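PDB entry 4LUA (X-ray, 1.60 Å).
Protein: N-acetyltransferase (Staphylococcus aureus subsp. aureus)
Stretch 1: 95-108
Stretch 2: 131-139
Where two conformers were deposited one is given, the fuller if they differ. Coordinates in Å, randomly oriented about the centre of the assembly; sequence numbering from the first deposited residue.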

# COMPACT_ATOMS: atom_id res chain seq x y z
N ASP A 95 -9.78 5.03 6.14
CA ASP A 95 -10.86 4.16 6.50
C ASP A 95 -10.42 2.70 6.52
O ASP A 95 -10.03 2.11 5.49
CB ASP A 95 -12.01 4.36 5.49
CG ASP A 95 -13.28 3.61 5.87
OD1 ASP A 95 -13.26 2.38 6.08
OD2 ASP A 95 -14.37 4.23 5.94
N LYS A 96 -10.48 2.13 7.72
CA LYS A 96 -9.96 0.76 7.86
C LYS A 96 -10.89 -0.31 7.35
O LYS A 96 -10.43 -1.41 7.07
CB LYS A 96 -9.63 0.50 9.32
CG LYS A 96 -8.41 1.26 9.74
CD LYS A 96 -8.18 1.02 11.24
CE LYS A 96 -7.88 2.32 11.87
NZ LYS A 96 -7.36 2.14 13.24
N SER A 97 -12.20 -0.03 7.28
CA SER A 97 -13.11 -1.00 6.66
C SER A 97 -12.76 -1.15 5.18
O SER A 97 -12.58 -2.29 4.63
CB SER A 97 -14.55 -0.53 6.79
OG SER A 97 -15.39 -1.64 6.51
N ILE A 98 -12.61 -0.00 4.52
CA ILE A 98 -12.22 0.01 3.11
C ILE A 98 -10.82 -0.62 2.94
O ILE A 98 -10.59 -1.49 2.07
CB ILE A 98 -12.14 1.48 2.54
CG1 ILE A 98 -13.49 2.19 2.64
CG2 ILE A 98 -11.64 1.50 1.07
CD1 ILE A 98 -14.47 1.53 1.88
N ASN A 99 -9.86 -0.20 3.76
CA ASN A 99 -8.52 -0.72 3.56
C ASN A 99 -8.44 -2.20 3.88
O ASN A 99 -7.64 -2.91 3.26
CB ASN A 99 -7.44 0.08 4.37
CG ASN A 99 -6.10 0.11 3.65
OD1 ASN A 99 -6.07 0.12 2.41
ND2 ASN A 99 -5.00 0.12 4.43
N SER A 100 -9.23 -2.70 4.83
CA SER A 100 -9.19 -4.14 5.14
C SER A 100 -9.70 -4.89 3.94
O SER A 100 -9.14 -5.97 3.63
CB SER A 100 -10.05 -4.50 6.37
OG SER A 100 -9.40 -4.05 7.55
N GLU A 101 -10.74 -4.37 3.28
CA GLU A 101 -11.24 -5.06 2.06
C GLU A 101 -10.13 -5.06 0.99
O GLU A 101 -9.85 -6.08 0.33
CB GLU A 101 -12.51 -4.40 1.52
CG GLU A 101 -13.77 -4.91 2.17
CD GLU A 101 -15.01 -4.21 1.59
OE1 GLU A 101 -14.99 -3.84 0.39
OE2 GLU A 101 -15.99 -4.01 2.35
N LEU A 102 -9.41 -3.93 0.87
CA LEU A 102 -8.34 -3.83 -0.12
C LEU A 102 -7.15 -4.77 0.18
O LEU A 102 -6.68 -5.52 -0.71
CB LEU A 102 -7.85 -2.35 -0.21
CG LEU A 102 -6.70 -2.13 -1.19
CD1 LEU A 102 -7.01 -2.57 -2.66
CD2 LEU A 102 -6.41 -0.64 -1.17
N ILE A 103 -6.64 -4.79 1.42
CA ILE A 103 -5.48 -5.62 1.73
C ILE A 103 -5.91 -7.10 1.73
O ILE A 103 -5.13 -7.97 1.30
CB ILE A 103 -4.84 -5.15 3.05
CG1 ILE A 103 -4.43 -3.68 2.97
CG2 ILE A 103 -3.67 -6.06 3.37
CD1 ILE A 103 -3.46 -3.33 1.75
N ASN A 104 -7.13 -7.43 2.18
CA ASN A 104 -7.58 -8.84 2.06
C ASN A 104 -7.63 -9.29 0.58
O ASN A 104 -7.27 -10.44 0.23
CB ASN A 104 -8.93 -9.09 2.72
CG ASN A 104 -8.80 -9.49 4.17
OD1 ASN A 104 -7.93 -10.29 4.52
ND2 ASN A 104 -9.69 -8.96 5.03
N PHE A 105 -8.09 -8.36 -0.28
CA PHE A 105 -8.02 -8.67 -1.70
C PHE A 105 -6.59 -8.91 -2.16
O PHE A 105 -6.37 -9.88 -2.91
CB PHE A 105 -8.72 -7.56 -2.54
CG PHE A 105 -8.24 -7.51 -3.95
CD1 PHE A 105 -8.80 -8.30 -4.93
CD2 PHE A 105 -7.14 -6.72 -4.25
CE1 PHE A 105 -8.31 -8.29 -6.25
CE2 PHE A 105 -6.59 -6.76 -5.48
CZ PHE A 105 -7.16 -7.56 -6.51
N ILE A 106 -5.65 -8.04 -1.76
CA ILE A 106 -4.25 -8.24 -2.16
C ILE A 106 -3.70 -9.60 -1.69
O ILE A 106 -3.01 -10.30 -2.48
CB ILE A 106 -3.37 -7.05 -1.72
CG1 ILE A 106 -3.80 -5.85 -2.54
CG2 ILE A 106 -1.88 -7.41 -1.91
CD1 ILE A 106 -3.04 -4.55 -2.18
N ILE A 107 -4.02 -10.01 -0.45
CA ILE A 107 -3.60 -11.34 0.01
C ILE A 107 -4.14 -12.41 -0.92
O ILE A 107 -3.38 -13.34 -1.36
CB ILE A 107 -4.12 -11.62 1.44
CG1 ILE A 107 -3.39 -10.73 2.45
CG2 ILE A 107 -3.88 -13.07 1.82
CD1 ILE A 107 -4.15 -10.57 3.83
N ASN A 108 -5.44 -12.34 -1.28
CA ASN A 108 -5.92 -13.38 -2.21
C ASN A 108 -5.34 -13.31 -3.63
O ASN A 108 -5.10 -14.32 -4.25
CB ASN A 108 -7.48 -13.36 -2.31
CG ASN A 108 -8.12 -13.88 -1.06
OD1 ASN A 108 -7.88 -15.03 -0.68
ND2 ASN A 108 -8.92 -13.04 -0.39
N VAL A 131 -1.43 -2.56 14.13
CA VAL A 131 -2.55 -3.36 14.61
C VAL A 131 -3.50 -3.79 13.49
O VAL A 131 -4.00 -4.92 13.46
CB VAL A 131 -3.30 -2.60 15.74
CG1 VAL A 131 -4.67 -3.25 16.02
CG2 VAL A 131 -2.42 -2.61 16.98
N PHE A 132 -3.72 -2.87 12.53
CA PHE A 132 -4.55 -3.17 11.38
C PHE A 132 -3.95 -4.39 10.62
O PHE A 132 -4.67 -5.34 10.28
CB PHE A 132 -4.60 -1.91 10.50
CG PHE A 132 -5.06 -2.16 9.10
CD1 PHE A 132 -4.12 -2.49 8.08
CD2 PHE A 132 -6.42 -2.02 8.78
CE1 PHE A 132 -4.61 -2.72 6.75
CE2 PHE A 132 -6.85 -2.19 7.44
CZ PHE A 132 -5.95 -2.58 6.47
N TYR A 133 -2.64 -4.34 10.38
CA TYR A 133 -2.04 -5.45 9.63
C TYR A 133 -1.96 -6.72 10.41
O TYR A 133 -2.14 -7.83 9.86
CB TYR A 133 -0.61 -5.06 9.18
CG TYR A 133 -0.62 -4.47 7.79
CD1 TYR A 133 -0.69 -5.32 6.71
CD2 TYR A 133 -0.47 -3.09 7.57
CE1 TYR A 133 -0.67 -4.84 5.40
CE2 TYR A 133 -0.44 -2.61 6.25
CZ TYR A 133 -0.52 -3.52 5.22
OH TYR A 133 -0.43 -3.06 3.92
N SER A 134 -1.74 -6.63 11.73
CA SER A 134 -1.73 -7.83 12.57
C SER A 134 -3.11 -8.51 12.53
O SER A 134 -3.22 -9.74 12.51
CB SER A 134 -1.38 -7.45 14.03
OG SER A 134 -1.45 -8.60 14.86
N ALA A 135 -4.16 -7.68 12.49
CA ALA A 135 -5.50 -8.25 12.50
C ALA A 135 -5.78 -9.02 11.19
O ALA A 135 -6.66 -9.90 11.15
CB ALA A 135 -6.54 -7.12 12.68
N LEU A 136 -5.08 -8.65 10.13
CA LEU A 136 -5.22 -9.37 8.84
C LEU A 136 -4.28 -10.55 8.72
O LEU A 136 -4.29 -11.24 7.68
CB LEU A 136 -4.88 -8.38 7.70
CG LEU A 136 -5.96 -7.29 7.61
CD1 LEU A 136 -5.43 -6.19 6.66
CD2 LEU A 136 -7.28 -7.83 7.11
N GLY A 137 -3.55 -10.84 9.78
CA GLY A 137 -2.73 -12.05 9.76
C GLY A 137 -1.26 -11.84 9.44
O GLY A 137 -0.52 -12.86 9.36
N PHE A 138 -0.81 -10.59 9.28
CA PHE A 138 0.63 -10.35 9.12
C PHE A 138 1.36 -10.49 10.45
O PHE A 138 0.80 -10.12 11.51
CB PHE A 138 0.87 -8.91 8.62
CG PHE A 138 0.58 -8.72 7.15
CD1 PHE A 138 -0.75 -8.81 6.66
CD2 PHE A 138 1.61 -8.49 6.22
CE1 PHE A 138 -1.02 -8.65 5.29
CE2 PHE A 138 1.34 -8.30 4.83
CZ PHE A 138 -0.01 -8.41 4.39
N ASP A 139 2.59 -10.98 10.40
CA ASP A 139 3.42 -11.18 11.59
C ASP A 139 4.63 -10.30 11.51
O ASP A 139 5.07 -9.87 10.43
CB ASP A 139 3.87 -12.63 11.64
CG ASP A 139 2.74 -13.58 12.08
OD1 ASP A 139 1.73 -13.12 12.69
OD2 ASP A 139 2.87 -14.79 11.84
O HOH W 1 -7.61 -5.08 9.82
O HOH W 2 -6.66 -11.74 6.31

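Ile103 lies at the apolar centre of the contact, its CA-to-CB bond directed toward the second stretch. Its CG2 packs 3.7 Å from CD1 of Leu136, 3.8 Å from CE1 of Tyr133 and 4.2 Å from CE1 of Phe138, while its CG1 meets the edge of the Phe132 ring, 3.9 Å from CE1. One turn on, Ile107 extends this greasy surface: its CD1 lies 4.0 Å from CE1 of Phe138. Phe132 has the largest area covered of any residue here; its side chain fits as a knob among Lys96, Asn99, Ser100 and Ile103, a hole made by successive turns of helix 96-108. The lysine contributes aliphatic carbon, with Lys96 CG 4.0 Å from Phe132 CD2.

The backbones stand well apart, so side chains fill the gap: the axes of helices 96-108 and 131-135 approach to 11.0 Å, their directions 47° apart. Beyond the second helix the chain turns through a Schellman motif at Gly137, whose positive phi suits glycine because a CB would jam against the preceding carbonyl O. The Phe138 N to Tyr133 O bond (3.1 Å) secures this turn, and Phe138 follows with its ring end near the isoleucines.

No direct hydrogen bond crosses the contact; at the polar edge, water does the joining. Ser100 OG donates to Lys96 O (2.9 Å) within its own helix and accepts from water 1 (3.1 Å), which also donates to Phe132 O (3.0 Å). Water 2 likewise donates to Asn104 OD1 (2.6 Å) and Leu136 O (2.8 Å), the latter a carbonyl near the helix end, while Asn104 ND2 rests against Leu136 CD2 at 3.4 Å. At the start of the first helix, Asp95 OD1 caps the free amides, accepting from Ile98 N (2.9 Å) and, weakly, from Ser97 N (2.9 Å).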